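Local coordinates for peptidoglycan glycosyltransferase (Atopobium parvulum, PDB 4OVD), which is a penicillin-binding protein of the bacterial cell-wall machinery, with a dimerisation domain and a transpeptidase domain, at residues I319-D332 with S351-L363. Numbering follows the deposited sequence.
Sequences IPTELQVGDNKVTD and SSNVGMAFLETQL
V354 is the bump in this contact, and the hollow it fills is built by residues from both ends of 319-332. Its CG1, held anti to the backbone N (chi1 179°), lies 3.6 Å from I319 CG2 and also meets P320 O and L323 CB, while CG2 settles against V330 O and the CA of T331. Farther along the helix the roles reverse. L323 lowers CD2 onto the backbone of F358, 3.8 Å from its N, and touches A357 CB, where the small methyl also receives V325 CG1. I319 divides its branches: CG2 also reaches the backbone N of G355, whereas CD1 rests over one face of the F358 ring in a CH-pi contact, 4.1 Å from the centroid. V330 CG1, meanwhile, presses on N353 CB.

Polar bonds secure the first turn of the helix. D332 OD1 accepts from V354 N in a nearly straight bond (3.1 Å, 177°), and OD2 takes the S352 hydroxyl through its syn lone pair at 2.7 Å; R336 forms a salt bridge with the same oxygen. S352 OG in turn accepts from G355 N, so a carboxylate probably helps to hold the N-cap hydroxyl in place, and its negative charge probably suits the helix start. What results is a beta-hairpin, closed by a type II' turn, packed on an N-capped helix within the transpeptidase domain of a penicillin-binding protein.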
ATOM      1  N   ILE A 319      23.518   0.046  21.825  1.00 34.21           N
ATOM      2  CA  ILE A 319      22.131  -0.416  21.987  1.00 35.05           C
ATOM      3  C   ILE A 319      22.039  -1.616  22.952  1.00 38.96           C
ATOM      4  O   ILE A 319      22.628  -2.683  22.662  1.00 41.94           O
ATOM      5  CB  ILE A 319      21.535  -0.695  20.597  1.00 32.11           C
ATOM      6  CG1 ILE A 319      21.569   0.581  19.675  1.00 32.63           C
ATOM      7  CG2 ILE A 319      20.099  -1.199  20.665  1.00 35.84           C
ATOM      8  CD1 ILE A 319      20.779   1.745  20.172  1.00 35.54           C
ATOM      9  N   PRO A 320      21.284  -1.471  24.077  1.00 42.16           N
ATOM     10  CA  PRO A 320      21.172  -2.609  24.992  1.00 43.42           C
ATOM     11  C   PRO A 320      20.390  -3.761  24.423  1.00 39.32           C
ATOM     12  O   PRO A 320      19.797  -3.658  23.347  1.00 35.08           O
ATOM     13  CB  PRO A 320      20.469  -2.023  26.237  1.00 43.29           C
ATOM     14  CG  PRO A 320      19.703  -0.860  25.706  1.00 41.40           C
ATOM     15  CD  PRO A 320      20.447  -0.336  24.510  1.00 39.70           C
ATOM     16  N   THR A 321      20.358  -4.877  25.158  1.00 39.36           N
ATOM     17  CA  THR A 321      19.629  -6.071  24.664  1.00 39.04           C
ATOM     18  C   THR A 321      18.187  -5.837  24.790  1.00 43.03           C
ATOM     19  O   THR A 321      17.408  -6.435  24.071  1.00 42.51           O
ATOM     20  CB  THR A 321      19.964  -7.355  25.470  1.00 44.67           C
ATOM     21  OG1 THR A 321      19.966  -6.992  26.844  1.00 46.51           O
ATOM     22  CG2 THR A 321      21.365  -7.865  25.152  1.00 49.07           C
ATOM     23  N   GLU A 322      17.805  -5.003  25.746  1.00 39.45           N
ATOM     24  CA  GLU A 322      16.414  -4.709  25.950  1.00 44.30           C
ATOM     25  C   GLU A 322      16.325  -3.309  26.466  1.00 42.49           C
ATOM     26  O   GLU A 322      17.317  -2.819  26.932  1.00 42.02           O
ATOM     27  CB  GLU A 322      15.801  -5.648  27.008  1.00 48.43           C
ATOM     28  CG  GLU A 322      16.512  -5.577  28.363  1.00 56.94           C
ATOM     29  CD  GLU A 322      15.924  -6.521  29.441  1.00 67.23           C
ATOM     30  OE1 GLU A 322      15.073  -7.375  29.124  1.00 67.76           O
ATOM     31  OE2 GLU A 322      16.325  -6.413  30.624  1.00 68.87           O
ATOM     32  N   LEU A 323      15.147  -2.696  26.363  1.00 38.83           N
ATOM     33  CA  LEU A 323      14.914  -1.349  26.865  1.00 43.98           C
ATOM     34  C   LEU A 323      13.531  -1.296  27.481  1.00 50.03           C
ATOM     35  O   LEU A 323      12.596  -1.861  26.923  1.00 47.60           O
ATOM     36  CB  LEU A 323      14.969  -0.339  25.708  1.00 50.24           C
ATOM     37  CG  LEU A 323      14.801   1.168  25.997  1.00 56.59           C
ATOM     38  CD1 LEU A 323      15.842   1.741  26.949  1.00 59.21           C
ATOM     39  CD2 LEU A 323      14.857   1.963  24.701  1.00 57.53           C
ATOM     40  N   GLN A 324      13.399  -0.625  28.624  1.00 50.04           N
ATOM     41  CA  GLN A 324      12.104  -0.453  29.276  1.00 59.42           C
ATOM     42  C   GLN A 324      11.400   0.742  28.599  1.00 57.53           C
ATOM     43  O   GLN A 324      11.949   1.840  28.538  1.00 55.11           O
ATOM     44  CB  GLN A 324      12.307  -0.160  30.772  1.00 63.85           C
ATOM     45  CG  GLN A 324      11.040   0.057  31.607  1.00 72.71           C
ATOM     46  CD  GLN A 324      10.198  -1.208  31.820  1.00 82.83           C
ATOM     47  OE1 GLN A 324       8.990  -1.127  32.080  1.00 94.87           O
ATOM     48  NE2 GLN A 324      10.826  -2.377  31.702  1.00 75.98           N
ATOM     49  N   VAL A 325      10.216   0.508  28.049  1.00 56.58           N
ATOM     50  CA  VAL A 325       9.388   1.576  27.441  1.00 56.12           C
ATOM     51  C   VAL A 325       8.059   1.540  28.159  1.00 57.73           C
ATOM     52  O   VAL A 325       7.295   0.565  28.026  1.00 53.66           O
ATOM     53  CB  VAL A 325       9.136   1.394  25.934  1.00 57.54           C
ATOM     54  CG1 VAL A 325      10.455   1.518  25.172  1.00 60.01           C
ATOM     55  CG2 VAL A 325       8.442   0.062  25.667  1.00 71.62           C
ATOM     56  N   GLY A 326       7.769   2.596  28.910  1.00 58.39           N
ATOM     57  CA  GLY A 326       6.567   2.613  29.725  1.00 57.63           C
ATOM     58  C   GLY A 326       6.830   1.508  30.745  1.00 60.28           C
ATOM     59  O   GLY A 326       7.904   1.468  31.342  1.00 73.55           O
ATOM     60  N   ASP A 327       5.920   0.544  30.863  1.00 67.53           N
ATOM     61  CA  ASP A 327       6.099  -0.534  31.848  1.00 81.03           C
ATOM     62  C   ASP A 327       6.343  -1.920  31.281  1.00 78.15           C
ATOM     63  O   ASP A 327       6.230  -2.902  31.994  1.00 77.06           O
ATOM     64  CB  ASP A 327       4.927  -0.523  32.821  1.00 93.76           C
ATOM     65  CG  ASP A 327       4.842   0.789  33.579  1.00 99.59           C
ATOM     66  OD1 ASP A 327       5.877   1.496  33.642  1.00125.13           O
ATOM     67  OD2 ASP A 327       3.768   1.134  34.093  1.00 86.17           O
ATOM     68  N   ASN A 328       6.738  -1.975  30.012  1.00 72.87           N
ATOM     69  CA  ASN A 328       7.045  -3.217  29.318  1.00 70.02           C
ATOM     70  C   ASN A 328       8.415  -3.074  28.697  1.00 69.38           C
ATOM     71  O   ASN A 328       8.871  -1.954  28.431  1.00 58.07           O
ATOM     72  CB  ASN A 328       6.013  -3.518  28.231  1.00 77.72           C
ATOM     73  CG  ASN A 328       4.718  -4.076  28.789  1.00 84.16           C
ATOM     74  OD1 ASN A 328       4.477  -4.062  29.999  1.00 78.99           O
ATOM     75  ND2 ASN A 328       3.887  -4.598  27.903  1.00 90.43           N
ATOM     76  N   LYS A 329       9.070  -4.201  28.453  1.00 63.63           N
ATOM     77  CA  LYS A 329      10.406  -4.151  27.913  1.00 63.82           C
ATOM     78  C   LYS A 329      10.360  -4.374  26.399  1.00 60.21           C
ATOM     79  O   LYS A 329       9.449  -5.010  25.884  1.00 60.56           O
ATOM     80  CB  LYS A 329      11.312  -5.136  28.658  1.00 72.93           C
ATOM     81  CG  LYS A 329      10.943  -6.597  28.500  1.00 93.19           C
ATOM     82  CD  LYS A 329      11.777  -7.524  29.382  1.00104.27           C
ATOM     83  CE  LYS A 329      11.450  -7.390  30.870  1.00119.17           C
ATOM     84  NZ  LYS A 329      12.173  -8.384  31.724  1.00115.80           N
ATOM     85  N   VAL A 330      11.252  -3.730  25.660  1.00 53.33           N
ATOM     86  CA  VAL A 330      11.333  -3.945  24.219  1.00 42.94           C
ATOM     87  C   VAL A 330      12.575  -4.808  24.084  1.00 42.50           C
ATOM     88  O   VAL A 330      13.559  -4.606  24.804  1.00 39.80           O
ATOM     89  CB  VAL A 330      11.452  -2.625  23.478  1.00 44.15           C
ATOM     90  CG1 VAL A 330      11.654  -2.809  21.963  1.00 42.28           C
ATOM     91  CG2 VAL A 330      10.211  -1.828  23.740  1.00 46.82           C
ATOM     92  N   THR A 331      12.505  -5.789  23.194  1.00 37.77           N
ATOM     93  CA  THR A 331      13.591  -6.695  22.920  1.00 38.93           C
ATOM     94  C   THR A 331      13.712  -6.990  21.419  1.00 39.35           C
ATOM     95  O   THR A 331      12.821  -6.720  20.650  1.00 46.25           O
ATOM     96  CB  THR A 331      13.373  -8.085  23.581  1.00 46.08           C
ATOM     97  OG1 THR A 331      12.111  -8.616  23.136  1.00 44.52           O
ATOM     98  CG2 THR A 331      13.413  -8.017  25.067  1.00 48.25           C
ATOM     99  N   ASP A 332      14.871  -7.490  21.038  1.00 46.61           N
ATOM    100  CA  ASP A 332      15.176  -7.952  19.703  1.00 53.52           C
ATOM    101  C   ASP A 332      15.313  -9.529  19.784  1.00 62.60           C
ATOM    102  O   ASP A 332      15.929 -10.080  20.728  1.00 50.19           O
ATOM    103  CB  ASP A 332      16.576  -7.422  19.248  1.00 51.01           C
ATOM    104  CG  ASP A 332      16.628  -5.885  18.971  1.00 57.26           C
ATOM    105  OD1 ASP A 332      15.534  -5.346  18.835  1.00 39.36           O
ATOM    106  OD2 ASP A 332      17.767  -5.254  18.823  1.00 50.94           O
ATOM    107  N   SER A 351      16.814  -4.765  11.576  1.00 31.94           N
ATOM    108  CA  SER A 351      15.521  -4.471  12.115  1.00 34.38           C
ATOM    109  C   SER A 351      15.492  -4.563  13.614  1.00 37.62           C
ATOM    110  O   SER A 351      14.782  -5.343  14.178  1.00 36.56           O
ATOM    111  CB  SER A 351      14.456  -5.333  11.496  1.00 33.58           C
ATOM    112  OG  SER A 351      13.253  -4.662  11.565  1.00 34.01           O
ATOM    113  N   SER A 352      16.283  -3.748  14.255  1.00 33.01           N
ATOM    114  CA  SER A 352      16.279  -3.716  15.751  1.00 34.07           C
ATOM    115  C   SER A 352      15.155  -2.841  16.336  1.00 36.64           C
ATOM    116  O   SER A 352      15.146  -1.597  16.182  1.00 31.35           O
ATOM    117  CB  SER A 352      17.600  -3.114  16.200  1.00 33.90           C
ATOM    118  OG  SER A 352      17.677  -2.816  17.596  1.00 30.85           O
ATOM    119  N   ASN A 353      14.222  -3.476  17.017  1.00 29.32           N
ATOM    120  CA  ASN A 353      13.204  -2.737  17.717  1.00 35.19           C
ATOM    121  C   ASN A 353      13.769  -1.915  18.815  1.00 31.67           C
ATOM    122  O   ASN A 353      13.291  -0.801  19.047  1.00 33.49           O
ATOM    123  CB  ASN A 353      12.136  -3.662  18.348  1.00 36.65           C
ATOM    124  CG  ASN A 353      11.331  -4.374  17.301  1.00 36.50           C
ATOM    125  OD1 ASN A 353      11.082  -3.855  16.216  1.00 39.33           O
ATOM    126  ND2 ASN A 353      10.846  -5.495  17.656  1.00 40.53           N
ATOM    127  N   VAL A 354      14.717  -2.486  19.550  1.00 29.24           N
ATOM    128  CA  VAL A 354      15.335  -1.760  20.630  1.00 32.26           C
ATOM    129  C   VAL A 354      16.000  -0.464  20.162  1.00 33.46           C
ATOM    130  O   VAL A 354      15.841   0.579  20.765  1.00 30.03           O
ATOM    131  CB  VAL A 354      16.363  -2.609  21.376  1.00 34.33           C
ATOM    132  CG1 VAL A 354      17.009  -1.782  22.489  1.00 38.14           C
ATOM    133  CG2 VAL A 354      15.677  -3.800  22.046  1.00 37.05           C
ATOM    134  N   GLY A 355      16.697  -0.540  19.049  1.00 32.89           N
ATOM    135  CA  GLY A 355      17.406   0.630  18.504  1.00 32.10           C
ATOM    136  C   GLY A 355      16.387   1.695  18.118  1.00 33.08           C
ATOM    137  O   GLY A 355      16.621   2.887  18.378  1.00 37.89           O
HETATM  138  N   MSE A 356      15.285   1.291  17.455  1.00 28.82           N
HETATM  139  CA  MSE A 356      14.242   2.253  17.082  1.00 29.37           C
HETATM  140  C   MSE A 356      13.637   2.954  18.274  1.00 31.28           C
HETATM  141  O   MSE A 356      13.482   4.208  18.332  1.00 30.30           O
HETATM  142  CB  MSE A 356      13.150   1.534  16.333  1.00 29.69           C
HETATM  143  CG  MSE A 356      13.448   1.121  14.924  1.00 34.00           C
HETATM  144 SE   MSE A 356      14.067   2.545  13.755  0.51 25.38          SE
HETATM  145  CE  MSE A 356      15.904   2.149  13.628  1.00 29.66           C
ATOM    146  N   ALA A 357      13.368   2.188  19.307  1.00 33.17           N
ATOM    147  CA  ALA A 357      12.748   2.812  20.514  1.00 31.78           C
ATOM    148  C   ALA A 357      13.767   3.732  21.161  1.00 34.09           C
ATOM    149  O   ALA A 357      13.409   4.718  21.779  1.00 35.93           O
ATOM    150  CB  ALA A 357      12.339   1.758  21.506  1.00 30.41           C
ATOM    151  N   PHE A 358      15.029   3.350  21.132  1.00 31.27           N
ATOM    152  CA  PHE A 358      16.064   4.183  21.679  1.00 33.80           C
ATOM    153  C   PHE A 358      16.111   5.502  20.904  1.00 35.25           C
ATOM    154  O   PHE A 358      16.123   6.621  21.493  1.00 33.31           O
ATOM    155  CB  PHE A 358      17.410   3.482  21.579  1.00 35.27           C
ATOM    156  CG  PHE A 358      18.558   4.364  21.903  1.00 39.88           C
ATOM    157  CD1 PHE A 358      19.162   5.115  20.897  1.00 38.20           C
ATOM    158  CD2 PHE A 358      19.095   4.404  23.184  1.00 47.19           C
ATOM    159  CE1 PHE A 358      20.233   5.950  21.174  1.00 41.76           C
ATOM    160  CE2 PHE A 358      20.181   5.231  23.454  1.00 48.26           C
ATOM    161  CZ  PHE A 358      20.730   6.032  22.441  1.00 39.39           C
ATOM    162  N   LEU A 359      16.055   5.389  19.584  1.00 33.33           N
ATOM    163  CA  LEU A 359      16.151   6.611  18.764  1.00 33.63           C
ATOM    164  C   LEU A 359      15.018   7.542  19.068  1.00 36.45           C
ATOM    165  O   LEU A 359      15.211   8.731  19.302  1.00 36.50           O
ATOM    166  CB  LEU A 359      16.175   6.279  17.286  1.00 34.13           C
ATOM    167  CG  LEU A 359      17.425   5.583  16.734  1.00 36.38           C
ATOM    168  CD1 LEU A 359      17.188   5.344  15.267  1.00 35.86           C
ATOM    169  CD2 LEU A 359      18.659   6.452  16.956  1.00 38.33           C
ATOM    170  N   GLU A 360      13.817   7.012  19.119  1.00 36.18           N
ATOM    171  CA  GLU A 360      12.653   7.870  19.381  1.00 35.02           C
ATOM    172  C   GLU A 360      12.673   8.415  20.755  1.00 37.03           C
ATOM    173  O   GLU A 360      12.269   9.549  20.946  1.00 41.69           O
ATOM    174  CB  GLU A 360      11.332   7.119  19.163  1.00 35.66           C
ATOM    175  CG  GLU A 360      10.056   7.966  19.108  1.00 37.37           C
ATOM    176  CD  GLU A 360       9.599   8.518  20.436  1.00 41.07           C
ATOM    177  OE1 GLU A 360       9.865   7.869  21.462  1.00 41.52           O
ATOM    178  OE2 GLU A 360       8.890   9.559  20.418  1.00 42.30           O
ATOM    179  N   THR A 361      13.052   7.614  21.738  1.00 37.57           N
ATOM    180  CA  THR A 361      12.950   8.124  23.100  1.00 44.28           C
ATOM    181  C   THR A 361      14.097   9.043  23.496  1.00 44.08           C
ATOM    182  O   THR A 361      13.874   9.979  24.185  1.00 38.00           O
ATOM    183  CB  THR A 361      12.819   7.007  24.163  1.00 45.55           C
ATOM    184  OG1 THR A 361      13.951   6.170  24.077  1.00 47.81           O
ATOM    185  CG2 THR A 361      11.539   6.155  23.968  1.00 43.61           C
ATOM    186  N   GLN A 362      15.319   8.777  23.057  1.00 39.33           N
ATOM    187  CA  GLN A 362      16.461   9.586  23.452  1.00 40.25           C
ATOM    188  C   GLN A 362      16.801  10.707  22.502  1.00 42.70           C
ATOM    189  O   GLN A 362      17.433  11.659  22.905  1.00 41.94           O
ATOM    190  CB  GLN A 362      17.688   8.691  23.543  1.00 40.94           C
ATOM    191  CG  GLN A 362      17.503   7.531  24.515  1.00 52.48           C
ATOM    192  CD  GLN A 362      17.327   8.012  25.948  1.00 60.44           C
ATOM    193  OE1 GLN A 362      16.390   7.628  26.649  1.00 70.38           O
ATOM    194  NE2 GLN A 362      18.171   8.929  26.343  1.00 61.58           N
ATOM    195  N   LEU A 363      16.445  10.588  21.229  1.00 37.68           N
ATOM    196  CA  LEU A 363      16.838  11.614  20.283  1.00 41.63           C
ATOM    197  C   LEU A 363      15.683  12.362  19.657  1.00 41.88           C
ATOM    198  O   LEU A 363      15.763  13.562  19.560  1.00 37.08           O
ATOM    199  CB  LEU A 363      17.637  10.984  19.161  1.00 42.01           C
ATOM    200  CG  LEU A 363      18.871  10.219  19.677  1.00 50.10           C
ATOM    201  CD1 LEU A 363      19.551   9.512  18.540  1.00 48.36           C
ATOM    202  CD2 LEU A 363      19.824  11.214  20.331  1.00 55.66           C
TER
HETATM  203  O   HOH W   1      13.824  -6.228  17.098  1.00 51.20           O